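Local atomic coordinates of type 2A phosphatase-associated protein 42 (Saccharomyces cerevisiae, PDB entry 2V0P), a protein that binds the catalytic subunits of PP2A-type phosphatases, inhibits the phosphatase SIT4 and takes part in negative regulation of the TOR signalling pathway. Residues E130-G133 with N134-D137; G158-L161 with K162-E165; L169-R172 with N173-I176; L213-I216 with N217-Q221. All coordinates share one frame; numbering follows the deposited sequence.

Interaction 1: residues E130-G133 with N134-D137; sequences EKLG and NFKD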
ATOM      1  N   GLU A 130     -10.891  19.450  -7.921  1.00 34.27           N
ATOM      2  CA  GLU A 130     -11.808  18.340  -8.126  1.00 36.25           C
ATOM      3  C   GLU A 130     -11.574  17.268  -7.055  1.00 35.36           C
ATOM      4  O   GLU A 130     -12.515  16.709  -6.513  1.00 36.78           O
ATOM      5  CB  GLU A 130     -11.615  17.758  -9.507  1.00 36.16           C
ATOM      6  CG  GLU A 130     -12.733  16.861  -9.921  1.00 42.19           C
ATOM      7  CD  GLU A 130     -12.282  15.820 -10.923  1.00 47.56           C
ATOM      8  OE1 GLU A 130     -11.050  15.671 -11.107  1.00 52.10           O
ATOM      9  OE2 GLU A 130     -13.148  15.151 -11.517  1.00 51.48           O
ATOM     10  N   LYS A 131     -10.309  17.016  -6.776  1.00 35.59           N
ATOM     11  CA  LYS A 131      -9.874  16.106  -5.715  1.00 35.59           C
ATOM     12  C   LYS A 131     -10.304  16.575  -4.357  1.00 37.54           C
ATOM     13  O   LYS A 131     -10.932  15.817  -3.639  1.00 39.45           O
ATOM     14  CB  LYS A 131      -8.383  15.888  -5.778  1.00 34.44           C
ATOM     15  CG  LYS A 131      -7.925  15.214  -7.032  1.00 30.42           C
ATOM     16  CD  LYS A 131      -6.506  14.820  -6.940  1.00 30.98           C
ATOM     17  CE  LYS A 131      -5.878  14.523  -8.300  1.00 31.43           C
ATOM     18  NZ  LYS A 131      -6.790  13.796  -9.201  1.00 34.71           N
ATOM     19  N   LEU A 132     -10.038  17.846  -4.031  1.00 39.18           N
ATOM     20  CA  LEU A 132     -10.517  18.466  -2.783  1.00 40.25           C
ATOM     21  C   LEU A 132     -12.011  18.301  -2.584  1.00 40.28           C
ATOM     22  O   LEU A 132     -12.472  17.994  -1.488  1.00 40.88           O
ATOM     23  CB  LEU A 132     -10.149  19.969  -2.738  1.00 40.52           C
ATOM     24  CG  LEU A 132     -10.501  20.682  -1.427  1.00 41.27           C
ATOM     25  CD1 LEU A 132      -9.603  20.174  -0.288  1.00 39.79           C
ATOM     26  CD2 LEU A 132     -10.400  22.205  -1.558  1.00 40.93           C
ATOM     27  N   GLY A 133     -12.770  18.534  -3.647  1.00 40.25           N
ATOM     28  CA  GLY A 133     -14.198  18.401  -3.613  1.00 41.34           C
ATOM     29  C   GLY A 133     -14.691  16.977  -3.400  1.00 41.49           C
ATOM     30  O   GLY A 133     -15.767  16.782  -2.870  1.00 42.62           O
ATOM     31  N   ASN A 134     -13.911  15.990  -3.804  1.00 41.77           N
ATOM     32  CA  ASN A 134     -14.347  14.609  -3.688  1.00 43.11           C
ATOM     33  C   ASN A 134     -14.413  14.061  -2.243  1.00 43.43           C
ATOM     34  O   ASN A 134     -14.943  12.964  -2.018  1.00 43.50           O
ATOM     35  CB  ASN A 134     -13.495  13.698  -4.585  1.00 43.15           C
ATOM     36  CG  ASN A 134     -13.745  13.930  -6.080  1.00 40.66           C
ATOM     37  OD1 ASN A 134     -14.833  14.328  -6.497  1.00 41.33           O
ATOM     38  ND2 ASN A 134     -12.741  13.653  -6.880  1.00 37.43           N
ATOM     39  N   PHE A 135     -13.887  14.819  -1.277  1.00 44.01           N
ATOM     40  CA  PHE A 135     -13.944  14.409   0.113  1.00 44.83           C
ATOM     41  C   PHE A 135     -15.345  14.663   0.624  1.00 45.31           C
ATOM     42  O   PHE A 135     -15.777  15.808   0.691  1.00 45.97           O
ATOM     43  CB  PHE A 135     -12.927  15.152   0.973  1.00 45.50           C
ATOM     44  CG  PHE A 135     -11.514  15.052   0.475  1.00 46.80           C
ATOM     45  CD1 PHE A 135     -11.024  13.872  -0.040  1.00 45.55           C
ATOM     46  CD2 PHE A 135     -10.669  16.149   0.541  1.00 48.02           C
ATOM     47  CE1 PHE A 135      -9.722  13.785  -0.497  1.00 49.36           C
ATOM     48  CE2 PHE A 135      -9.365  16.066   0.093  1.00 49.55           C
ATOM     49  CZ  PHE A 135      -8.890  14.885  -0.425  1.00 48.40           C
ATOM     50  N   LYS A 136     -16.066  13.593   0.955  1.00 45.48           N
ATOM     51  CA  LYS A 136     -17.401  13.731   1.528  1.00 45.65           C
ATOM     52  C   LYS A 136     -17.275  14.376   2.906  1.00 45.04           C
ATOM     53  O   LYS A 136     -18.077  15.226   3.265  1.00 44.73           O
ATOM     54  CB  LYS A 136     -18.137  12.385   1.582  1.00 45.80           C
ATOM     55  CG  LYS A 136     -18.584  11.890   0.197  1.00 47.00           C
ATOM     56  CD  LYS A 136     -19.487  10.639   0.217  1.00 47.34           C
ATOM     57  CE  LYS A 136     -18.710   9.328   0.483  1.00 50.89           C
ATOM     58  NZ  LYS A 136     -17.386   9.238  -0.238  1.00 51.52           N
ATOM     59  N   ASP A 137     -16.242  13.975   3.646  1.00 44.52           N
ATOM     60  CA  ASP A 137     -15.905  14.542   4.947  1.00 44.37           C
ATOM     61  C   ASP A 137     -14.506  15.130   4.897  1.00 44.30           C
ATOM     62  O   ASP A 137     -13.496  14.415   4.970  1.00 43.01           O
ATOM     63  CB  ASP A 137     -15.991  13.483   6.055  1.00 45.02           C
ATOM     64  CG  ASP A 137     -15.862  14.078   7.468  1.00 46.24           C
ATOM     65  OD1 ASP A 137     -15.446  15.255   7.613  1.00 47.61           O
ATOM     66  OD2 ASP A 137     -16.184  13.353   8.443  1.00 48.52           O
TER
HETATM   67  O   HOH W   1     -14.861  17.018  -7.225  1.00 45.96           O
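N134 meets the last turn of helix 126-133 through its backbone amide: N134 N donates to K131 O, three residues back, at 3.0 Å and only weakly to E130 O, four back, at 3.1 Å. The next amide repeats the shorter step, with a weak bond of 3.5 Å from F135 N to L132 O. The helical turn tightens here, and F135, with psi 114°, leads the chain away in an extended form. N134 keeps CG anti to its carbonyl carbon (chi1 -69°), which folds the amide back over the turn and sets CG 3.1 Å from E130 O; a short polar side chain suits this spot beside helix-end carbonyls. A water donates to N134 OD1 at 2.8 Å; its bond to E130 O is doubtfully short. F135 turns inward, one ring face lying against K131 O, which sits 3.8 Å above the ring centre. L132 crosses F135 at about a right angle, CD1 reaching CE2 at 4.1 Å, and both bulky apolar side chains rest on I112 of helix 93-120. Bonds to the third residue back thus end the helix, after which buried F135 holds the exiting chain to helix 93-120 of the tetratricopeptide-like fold.

Interaction 2: residues G158-L161 with K162-E165; sequences GAQL and KRKE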
ATOM      1  N   GLY A 158     -10.540  -0.081 -14.106  1.00 31.20           N
ATOM      2  CA  GLY A 158     -10.184   0.590 -12.862  1.00 31.48           C
ATOM      3  C   GLY A 158      -8.714   0.939 -12.727  1.00 30.04           C
ATOM      4  O   GLY A 158      -8.393   2.013 -12.379  1.00 32.65           O
ATOM      5  N   ALA A 159      -7.818   0.004 -12.997  1.00 31.06           N
ATOM      6  CA  ALA A 159      -6.395   0.288 -12.906  1.00 28.82           C
ATOM      7  C   ALA A 159      -5.961   1.281 -13.995  1.00 28.88           C
ATOM      8  O   ALA A 159      -5.121   2.126 -13.750  1.00 27.83           O
ATOM      9  CB  ALA A 159      -5.612  -0.979 -13.024  1.00 28.54           C
ATOM     10  N   GLN A 160      -6.534   1.148 -15.198  1.00 28.76           N
ATOM     11  CA  GLN A 160      -6.192   2.053 -16.309  1.00 29.62           C
ATOM     12  C   GLN A 160      -6.709   3.461 -16.068  1.00 28.74           C
ATOM     13  O   GLN A 160      -6.070   4.428 -16.440  1.00 27.40           O
ATOM     14  CB  GLN A 160      -6.708   1.523 -17.648  1.00 28.91           C
ATOM     15  CG  GLN A 160      -6.008   0.244 -18.178  1.00 31.01           C
ATOM     16  CD  GLN A 160      -6.717  -0.354 -19.365  1.00 31.28           C
ATOM     17  OE1 GLN A 160      -7.910  -0.115 -19.577  1.00 34.16           O
ATOM     18  NE2 GLN A 160      -5.993  -1.145 -20.164  1.00 33.50           N
ATOM     19  N   LEU A 161      -7.873   3.566 -15.450  1.00 29.86           N
ATOM     20  CA  LEU A 161      -8.407   4.852 -15.034  1.00 31.45           C
ATOM     21  C   LEU A 161      -7.546   5.559 -13.962  1.00 31.02           C
ATOM     22  O   LEU A 161      -7.237   6.754 -14.069  1.00 31.77           O
ATOM     23  CB  LEU A 161      -9.856   4.681 -14.579  1.00 32.38           C
ATOM     24  CG  LEU A 161     -10.734   5.917 -14.324  1.00 35.43           C
ATOM     25  CD1 LEU A 161     -10.357   7.132 -15.178  1.00 36.96           C
ATOM     26  CD2 LEU A 161     -12.159   5.497 -14.612  1.00 38.50           C
ATOM     27  N   LYS A 162      -7.141   4.813 -12.938  1.00 31.55           N
ATOM     28  CA  LYS A 162      -6.170   5.284 -11.979  1.00 29.34           C
ATOM     29  C   LYS A 162      -4.862   5.756 -12.603  1.00 29.10           C
ATOM     30  O   LYS A 162      -4.389   6.854 -12.285  1.00 30.57           O
ATOM     31  CB  LYS A 162      -5.911   4.220 -10.895  1.00 31.55           C
ATOM     32  CG  LYS A 162      -4.830   4.628  -9.911  1.00 31.27           C
ATOM     33  CD  LYS A 162      -5.427   5.357  -8.759  1.00 37.96           C
ATOM     34  CE  LYS A 162      -4.529   5.291  -7.553  1.00 41.40           C
ATOM     35  NZ  LYS A 162      -4.726   3.970  -6.871  1.00 44.54           N
ATOM     36  N   ARG A 163      -4.283   4.970 -13.498  1.00 29.81           N
ATOM     37  CA  ARG A 163      -3.091   5.411 -14.205  1.00 31.01           C
ATOM     38  C   ARG A 163      -3.361   6.721 -14.987  1.00 28.39           C
ATOM     39  O   ARG A 163      -2.534   7.593 -15.007  1.00 29.30           O
ATOM     40  CB  ARG A 163      -2.564   4.306 -15.102  1.00 30.61           C
ATOM     41  CG  ARG A 163      -1.350   4.666 -15.981  1.00 34.51           C
ATOM     42  CD  ARG A 163      -0.908   3.501 -16.888  1.00 34.88           C
ATOM     43  NE  ARG A 163      -1.884   3.162 -17.930  1.00 40.39           N
ATOM     44  CZ  ARG A 163      -1.749   2.198 -18.844  1.00 43.60           C
ATOM     45  NH1 ARG A 163      -0.666   1.427 -18.878  1.00 45.45           N
ATOM     46  NH2 ARG A 163      -2.713   1.987 -19.733  1.00 42.97           N
ATOM     47  N   LYS A 164      -4.546   6.858 -15.535  1.00 28.35           N
ATOM     48  CA  LYS A 164      -4.862   8.017 -16.387  1.00 28.58           C
ATOM     49  C   LYS A 164      -4.834   9.266 -15.522  1.00 29.32           C
ATOM     50  O   LYS A 164      -4.165  10.216 -15.850  1.00 29.52           O
ATOM     51  CB  LYS A 164      -6.215   7.883 -17.060  1.00 28.89           C
ATOM     52  CG  LYS A 164      -6.625   9.150 -17.766  1.00 24.99           C
ATOM     53  CD  LYS A 164      -7.997   9.068 -18.294  1.00 32.57           C
ATOM     54  CE  LYS A 164      -8.401  10.377 -18.966  1.00 32.13           C
ATOM     55  NZ  LYS A 164      -8.877  11.289 -17.914  1.00 30.82           N
ATOM     56  N   GLU A 165      -5.531   9.197 -14.390  1.00 30.74           N
ATOM     57  CA  GLU A 165      -5.622  10.285 -13.387  1.00 32.92           C
ATOM     58  C   GLU A 165      -4.276  10.690 -12.721  1.00 32.59           C
ATOM     59  O   GLU A 165      -4.022  11.885 -12.501  1.00 36.74           O
ATOM     60  CB  GLU A 165      -6.675   9.918 -12.339  1.00 32.66           C
ATOM     61  CG  GLU A 165      -8.109   9.942 -12.855  1.00 32.92           C
ATOM     62  CD  GLU A 165      -9.158   9.454 -11.835  1.00 36.21           C
ATOM     63  OE1 GLU A 165      -8.864   9.392 -10.601  1.00 40.50           O
ATOM     64  OE2 GLU A 165     -10.292   9.147 -12.280  1.00 42.34           O
TER
HETATM   65  O   HOH W   2      -2.588  -1.044 -20.768  1.00 41.26           O
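K162 N bonds to G158 O at 3.1 Å in the regular alpha-helical run near the start of helix 156-186, followed by R163 to A159, K164 to Q160 and E165 to L161, each 3.0 Å from N to O. One turn apart, Q160 and R163 run alongside each other in the same direction, with amide and guanidinium planes only 14° apart. The touch itself is made by Q160 CG, 4.0 Å from R163 NH2. Beyond it a water accepts from R163 NH2 at 3.2 Å and weakly from Q160 NE2 at 3.5 Å, so two donor groups share one solvent oxygen. Round the helix, E165 CG lies beside the backbone N (chi1 -70°), which lays the chain back along the turn with CG 3.5 Å from L161 O. Its OE2 then comes within 3.5 Å of L161 CD1, while OE1 takes the backbone N of A148. K164 CD passes 4.4 Å from L161 CD1, and the chain ends in a salt bridge to E168. Small A159 admits F170 of the second subunit, whose I167 packs on both Q160 and R163. Between the subunits, K162 NZ and E165 OE1 of the second subunit form an ion pair that is long and weak. Long side chains are thus used in two ways: their apolar parts do the packing, while the polar ends are met by water, a backbone amide or an opposite charge at the edge of the subunit contact.

Interaction 3: residues L169-R172 with N173-I176; sequences LFQR and NKEI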
ATOM      1  N   LEU A 169      -2.089  14.246 -13.137  1.00 35.69           N
ATOM      2  CA  LEU A 169      -1.404  14.864 -11.997  1.00 37.18           C
ATOM      3  C   LEU A 169       0.064  15.085 -12.270  1.00 36.92           C
ATOM      4  O   LEU A 169       0.580  16.217 -12.123  1.00 38.36           O
ATOM      5  CB  LEU A 169      -1.568  14.067 -10.702  1.00 37.77           C
ATOM      6  CG  LEU A 169      -0.864  14.819  -9.534  1.00 38.35           C
ATOM      7  CD1 LEU A 169      -1.676  16.002  -9.103  1.00 42.05           C
ATOM      8  CD2 LEU A 169      -0.607  13.871  -8.404  1.00 43.75           C
ATOM      9  N   PHE A 170       0.717  14.047 -12.749  1.00 35.96           N
ATOM     10  CA  PHE A 170       2.141  14.067 -12.940  1.00 36.21           C
ATOM     11  C   PHE A 170       2.506  15.120 -13.993  1.00 35.79           C
ATOM     12  O   PHE A 170       3.337  15.995 -13.732  1.00 35.25           O
ATOM     13  CB  PHE A 170       2.658  12.647 -13.272  1.00 36.28           C
ATOM     14  CG  PHE A 170       4.124  12.578 -13.566  1.00 36.82           C
ATOM     15  CD1 PHE A 170       5.007  12.085 -12.635  1.00 39.86           C
ATOM     16  CD2 PHE A 170       4.618  13.008 -14.775  1.00 39.65           C
ATOM     17  CE1 PHE A 170       6.356  12.023 -12.909  1.00 36.11           C
ATOM     18  CE2 PHE A 170       5.969  12.961 -15.044  1.00 41.34           C
ATOM     19  CZ  PHE A 170       6.831  12.460 -14.093  1.00 40.65           C
ATOM     20  N   GLN A 171       1.862  15.058 -15.149  1.00 35.40           N
ATOM     21  CA  GLN A 171       2.119  16.030 -16.196  0.50 35.43           C
ATOM     22  C   GLN A 171       1.874  17.466 -15.703  1.00 34.95           C
ATOM     23  O   GLN A 171       2.690  18.326 -15.960  1.00 34.54           O
ATOM     24  CB  GLN A 171       1.316  15.726 -17.456  0.50 35.79           C
ATOM     25  CG  GLN A 171       1.817  14.484 -18.216  0.50 38.38           C
ATOM     26  CD  GLN A 171       3.242  14.631 -18.741  0.50 40.86           C
ATOM     27  OE1 GLN A 171       3.539  15.527 -19.537  0.50 41.75           O
ATOM     28  NE2 GLN A 171       4.124  13.737 -18.307  0.50 41.95           N
ATOM     29  N   ARG A 172       0.775  17.692 -15.001  1.00 33.24           N
ATOM     30  CA  ARG A 172       0.426  19.032 -14.562  1.00 36.52           C
ATOM     31  C   ARG A 172       1.481  19.553 -13.570  1.00 37.44           C
ATOM     32  O   ARG A 172       1.941  20.684 -13.676  1.00 38.71           O
ATOM     33  CB  ARG A 172      -0.970  19.074 -13.942  1.00 36.73           C
ATOM     34  CG  ARG A 172      -1.433  20.474 -13.501  1.00 36.09           C
ATOM     35  CD  ARG A 172      -1.508  21.459 -14.695  1.00 34.84           C
ATOM     36  NE  ARG A 172      -2.224  22.695 -14.381  1.00 32.18           N
ATOM     37  CZ  ARG A 172      -2.150  23.811 -15.098  1.00 37.51           C
ATOM     38  NH1 ARG A 172      -1.420  23.865 -16.218  1.00 38.63           N
ATOM     39  NH2 ARG A 172      -2.838  24.882 -14.727  1.00 38.51           N
ATOM     40  N   ASN A 173       1.889  18.684 -12.649  1.00 37.86           N
ATOM     41  CA  ASN A 173       2.923  18.942 -11.691  1.00 37.43           C
ATOM     42  C   ASN A 173       4.240  19.312 -12.342  1.00 37.69           C
ATOM     43  O   ASN A 173       4.877  20.282 -11.950  1.00 38.00           O
ATOM     44  CB  ASN A 173       3.111  17.672 -10.866  1.00 40.06           C
ATOM     45  CG  ASN A 173       3.457  17.938  -9.443  1.00 38.66           C
ATOM     46  OD1 ASN A 173       3.550  19.062  -9.006  1.00 45.05           O
ATOM     47  ND2 ASN A 173       3.629  16.873  -8.691  1.00 48.99           N
ATOM     48  N   LYS A 174       4.647  18.543 -13.345  1.00 38.10           N
ATOM     49  CA  LYS A 174       5.828  18.823 -14.141  1.00 38.29           C
ATOM     50  C   LYS A 174       5.726  20.168 -14.854  1.00 37.50           C
ATOM     51  O   LYS A 174       6.675  20.922 -14.890  1.00 38.24           O
ATOM     52  CB  LYS A 174       6.032  17.705 -15.166  1.00 39.72           C
ATOM     53  CG  LYS A 174       7.328  17.771 -15.933  1.00 42.78           C
ATOM     54  CD  LYS A 174       7.561  16.482 -16.726  1.00 48.09           C
ATOM     55  CE  LYS A 174       8.309  16.755 -18.019  1.00 52.27           C
ATOM     56  NZ  LYS A 174       7.457  17.468 -19.023  1.00 55.32           N
ATOM     57  N   GLU A 175       4.573  20.454 -15.423  1.00 37.58           N
ATOM     58  CA  GLU A 175       4.370  21.686 -16.160  1.00 38.50           C
ATOM     59  C   GLU A 175       4.632  22.891 -15.213  1.00 37.33           C
ATOM     60  O   GLU A 175       5.474  23.730 -15.490  1.00 36.85           O
ATOM     61  CB  GLU A 175       2.956  21.707 -16.700  1.00 39.26           C
ATOM     62  CG  GLU A 175       2.661  22.827 -17.664  1.00 44.76           C
ATOM     63  CD  GLU A 175       1.178  22.937 -17.998  1.00 51.30           C
ATOM     64  OE1 GLU A 175       0.379  22.115 -17.482  1.00 54.20           O
ATOM     65  OE2 GLU A 175       0.815  23.855 -18.769  1.00 53.52           O
ATOM     66  N   ILE A 176       3.932  22.906 -14.090  1.00 36.76           N
ATOM     67  CA  ILE A 176       3.985  24.020 -13.112  1.00 35.62           C
ATOM     68  C   ILE A 176       5.356  24.061 -12.475  1.00 36.02           C
ATOM     69  O   ILE A 176       5.920  25.157 -12.318  1.00 36.64           O
ATOM     70  CB  ILE A 176       2.830  23.915 -12.116  1.00 34.65           C
ATOM     71  CG1 ILE A 176       1.519  24.113 -12.870  1.00 33.81           C
ATOM     72  CG2 ILE A 176       2.993  24.833 -10.916  1.00 36.77           C
ATOM     73  CD1 ILE A 176       1.511  25.268 -13.793  1.00 36.62           C
TER
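R172 NH1 donates to E175 OE1 at 2.8 Å with an N-H...O angle of 156°, an i to i+3 salt bridge on helix 156-186 of this tetratricopeptide-like helical fold. The oxygen lies in the guanidinium plane, at its edge, yet the arginine nitrogen approaches from above the carboxylate plane; the two flat groups are turned 60° apart. R172 leaves the backbone with CG beside its carbonyl carbon and then bends at chi2 (61°), which carries the guanidinium forward along the helix to E175. The same group binds D125 through NE, so two acids hold it and probably fix its rotation. I176 covers one face: its CD1 sits 4.0 Å above the plane, offset toward the rim. An apolar residue suits this place because its terminal CD1 methyl can lie against the flat cation while its CG1 packs 3.5 Å from R172 O. L127 and H209 also touch the arginine, joining helix 126-133 and helix 199-231 to this turn. The backbone beneath is regular, with N173 N to L169 O at 2.8 Å and I176 N to R172 O at 3.0 Å. On the outward side K174 lays its aliphatic chain obliquely to the F170 ring, K174 CD 4.2 Å from F170 CE2. N173 fits close above the preceding turn, its CB 3.2 Å from L169 O.

Interaction 4: residues L213-I216 with N217-Q221; sequences LDTI and NNIEQ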
ATOM      1  N   LEU A 213      -0.207  21.291  -6.178  1.00 31.99           N
ATOM      2  CA  LEU A 213      -0.031  20.043  -6.875  1.00 35.30           C
ATOM      3  C   LEU A 213       0.789  19.056  -5.974  1.00 34.91           C
ATOM      4  O   LEU A 213       0.346  17.972  -5.796  1.00 36.83           O
ATOM      5  CB  LEU A 213       0.571  20.263  -8.238  1.00 33.45           C
ATOM      6  CG  LEU A 213      -0.460  20.984  -9.151  1.00 34.62           C
ATOM      7  CD1 LEU A 213       0.275  21.728 -10.185  1.00 34.36           C
ATOM      8  CD2 LEU A 213      -1.413  19.971  -9.832  1.00 37.46           C
ATOM      9  N   ASP A 214       1.923  19.482  -5.421  1.00 33.97           N
ATOM     10  CA  ASP A 214       2.730  18.695  -4.527  1.00 37.59           C
ATOM     11  C   ASP A 214       1.879  18.116  -3.429  1.00 35.66           C
ATOM     12  O   ASP A 214       2.023  16.970  -3.122  1.00 41.64           O
ATOM     13  CB  ASP A 214       3.841  19.560  -3.869  1.00 38.74           C
ATOM     14  CG  ASP A 214       4.875  18.705  -3.090  1.00 40.92           C
ATOM     15  OD1 ASP A 214       5.397  17.726  -3.687  1.00 46.92           O
ATOM     16  OD2 ASP A 214       5.167  19.013  -1.910  1.00 41.86           O
ATOM     17  N   THR A 215       0.980  18.912  -2.868  1.00 35.85           N
ATOM     18  CA  THR A 215       0.054  18.546  -1.777  1.00 36.55           C
ATOM     19  C   THR A 215      -0.737  17.282  -2.083  1.00 36.16           C
ATOM     20  O   THR A 215      -0.879  16.421  -1.233  1.00 37.65           O
ATOM     21  CB  THR A 215      -0.887  19.755  -1.418  1.00 37.36           C
ATOM     22  OG1 THR A 215      -0.073  20.755  -0.863  1.00 36.58           O
ATOM     23  CG2 THR A 215      -1.966  19.432  -0.395  1.00 36.72           C
ATOM     24  N   ILE A 216      -1.245  17.157  -3.301  1.00 34.33           N
ATOM     25  CA  ILE A 216      -2.001  15.974  -3.614  1.00 33.50           C
ATOM     26  C   ILE A 216      -1.117  14.717  -3.384  1.00 30.78           C
ATOM     27  O   ILE A 216      -1.585  13.805  -2.799  1.00 29.28           O
ATOM     28  CB  ILE A 216      -2.627  16.009  -5.031  1.00 34.34           C
ATOM     29  CG1 ILE A 216      -3.701  17.108  -5.145  1.00 31.32           C
ATOM     30  CG2 ILE A 216      -3.173  14.621  -5.419  1.00 35.70           C
ATOM     31  CD1 ILE A 216      -4.803  17.085  -4.164  1.00 30.78           C
ATOM     32  N   ASN A 217       0.129  14.742  -3.802  1.00 30.34           N
ATOM     33  CA  ASN A 217       1.070  13.661  -3.574  1.00 32.76           C
ATOM     34  C   ASN A 217       1.328  13.374  -2.117  1.00 33.09           C
ATOM     35  O   ASN A 217       1.492  12.246  -1.721  1.00 33.54           O
ATOM     36  CB  ASN A 217       2.392  13.905  -4.251  1.00 32.77           C
ATOM     37  CG  ASN A 217       2.301  13.720  -5.771  1.00 36.88           C
ATOM     38  OD1 ASN A 217       1.528  12.913  -6.268  1.00 39.52           O
ATOM     39  ND2 ASN A 217       3.092  14.458  -6.483  1.00 39.89           N
ATOM     40  N   ASN A 218       1.396  14.430  -1.327  1.00 33.77           N
ATOM     41  CA  ASN A 218       1.632  14.248   0.057  1.00 32.29           C
ATOM     42  C   ASN A 218       0.404  13.732   0.754  1.00 32.46           C
ATOM     43  O   ASN A 218       0.529  12.922   1.695  1.00 33.08           O
ATOM     44  CB  ASN A 218       2.142  15.568   0.681  1.00 33.89           C
ATOM     45  CG  ASN A 218       3.342  16.098   0.001  1.00 31.40           C
ATOM     46  OD1 ASN A 218       4.141  15.386  -0.467  1.00 44.06           O
ATOM     47  ND2 ASN A 218       3.420  17.421  -0.121  1.00 41.90           N
ATOM     48  N   ILE A 219      -0.779  14.211   0.353  1.00 29.46           N
ATOM     49  CA  ILE A 219      -1.975  13.764   0.976  1.00 30.01           C
ATOM     50  C   ILE A 219      -2.086  12.207   0.643  1.00 29.36           C
ATOM     51  O   ILE A 219      -2.415  11.482   1.478  1.00 30.52           O
ATOM     52  CB  ILE A 219      -3.219  14.479   0.540  1.00 29.82           C
ATOM     53  CG1 ILE A 219      -3.281  15.895   1.224  1.00 31.53           C
ATOM     54  CG2 ILE A 219      -4.479  13.725   0.981  1.00 28.29           C
ATOM     55  CD1 ILE A 219      -4.302  16.787   0.676  1.00 31.47           C
ATOM     56  N   GLU A 220      -1.808  11.820  -0.562  1.00 28.92           N
ATOM     57  CA  GLU A 220      -1.930  10.353  -0.974  1.00 30.76           C
ATOM     58  C   GLU A 220      -0.977   9.484  -0.142  1.00 33.02           C
ATOM     59  O   GLU A 220      -1.390   8.430   0.451  1.00 34.99           O
ATOM     60  CB  GLU A 220      -1.657  10.198  -2.478  1.00 33.21           C
ATOM     61  CG  GLU A 220      -2.154   8.873  -3.053  1.00 29.60           C
ATOM     62  CD  GLU A 220      -1.484   8.476  -4.350  1.00 31.20           C
ATOM     63  OE1 GLU A 220      -0.508   9.119  -4.795  1.00 36.02           O
ATOM     64  OE2 GLU A 220      -1.928   7.487  -4.922  1.00 41.04           O
ATOM     65  N   GLN A 221       0.267   9.925  -0.059  1.00 32.87           N
ATOM     66  CA  GLN A 221       1.309   9.202   0.613  1.00 33.33           C
ATOM     67  C   GLN A 221       0.943   9.098   2.078  1.00 33.61           C
ATOM     68  O   GLN A 221       1.017   8.046   2.604  1.00 33.38           O
ATOM     69  CB  GLN A 221       2.644   9.871   0.447  1.00 36.16           C
ATOM     70  CG  GLN A 221       3.667   9.474   1.459  1.00 37.22           C
ATOM     71  CD  GLN A 221       4.139   8.021   1.282  1.00 41.51           C
ATOM     72  OE1 GLN A 221       4.242   7.520   0.167  1.00 45.41           O
ATOM     73  NE2 GLN A 221       4.436   7.361   2.385  1.00 39.87           N
TER
HETATM   74  O   HOH W   3       4.986  16.298  -5.582  1.00 44.34           O
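N218 ND2 donates to D214 OD2 at 3.0 Å, an i to i+4 bond along helix 199-231, near the middle of the tetratricopeptide-like fold. The hydrogen bond is fairly straight at 160°. It lies close to the plane of the amide but meets the carboxylate from above its plane, the two groups being nearly perpendicular, 84° apart. The same OD2 is bonded to Y77 OH of helix 75-83, so this carboxylate oxygen has two hydrogen-bond partners, which hold the acid in place. With chi1 at -55° the N218 amide swings back toward D214, and its backbone N bonds to D214 O at 3.2 Å. N217 ND2 gives a hydrogen bond of 2.8 Å to a water that also lies near D214 OD1, though doubtfully close. T215 suits the interior because its OG1 is satisfied by F211 O; its side chain also lies against F111 and L115 of helix 93-120. E220 pairs with K166 of helix 156-186, while I216 presses on V128. Beneath these side chains I219 N reaches T215 O at 2.7 Å, and I219 CD1 packs 3.7 Å from T215 CG2.

All four contacts lie in the N-terminal domain of the protein. Interaction 4 is nearest its middle, about 7 Å from the chain's centre, and touches two of the others. Interaction 1 meets it through K131 CD, 3.7 Å from I216 CG2. Interaction 3 packs more broadly: L169 CD2 lies 3.2 Å from N217 OD1, and R172 CG is 3.7 Å from L213 CD2, joining two successive helices. Interactions 2 and 3 share helix 156-186, with centres about 16 Å apart. Interactions 2 and 4 both reach the second subunit. A zinc ion lies about 9 Å from the I219 side chain and one about 12 Å from that of F135; another is about 12 Å from K174, all too far for coordination.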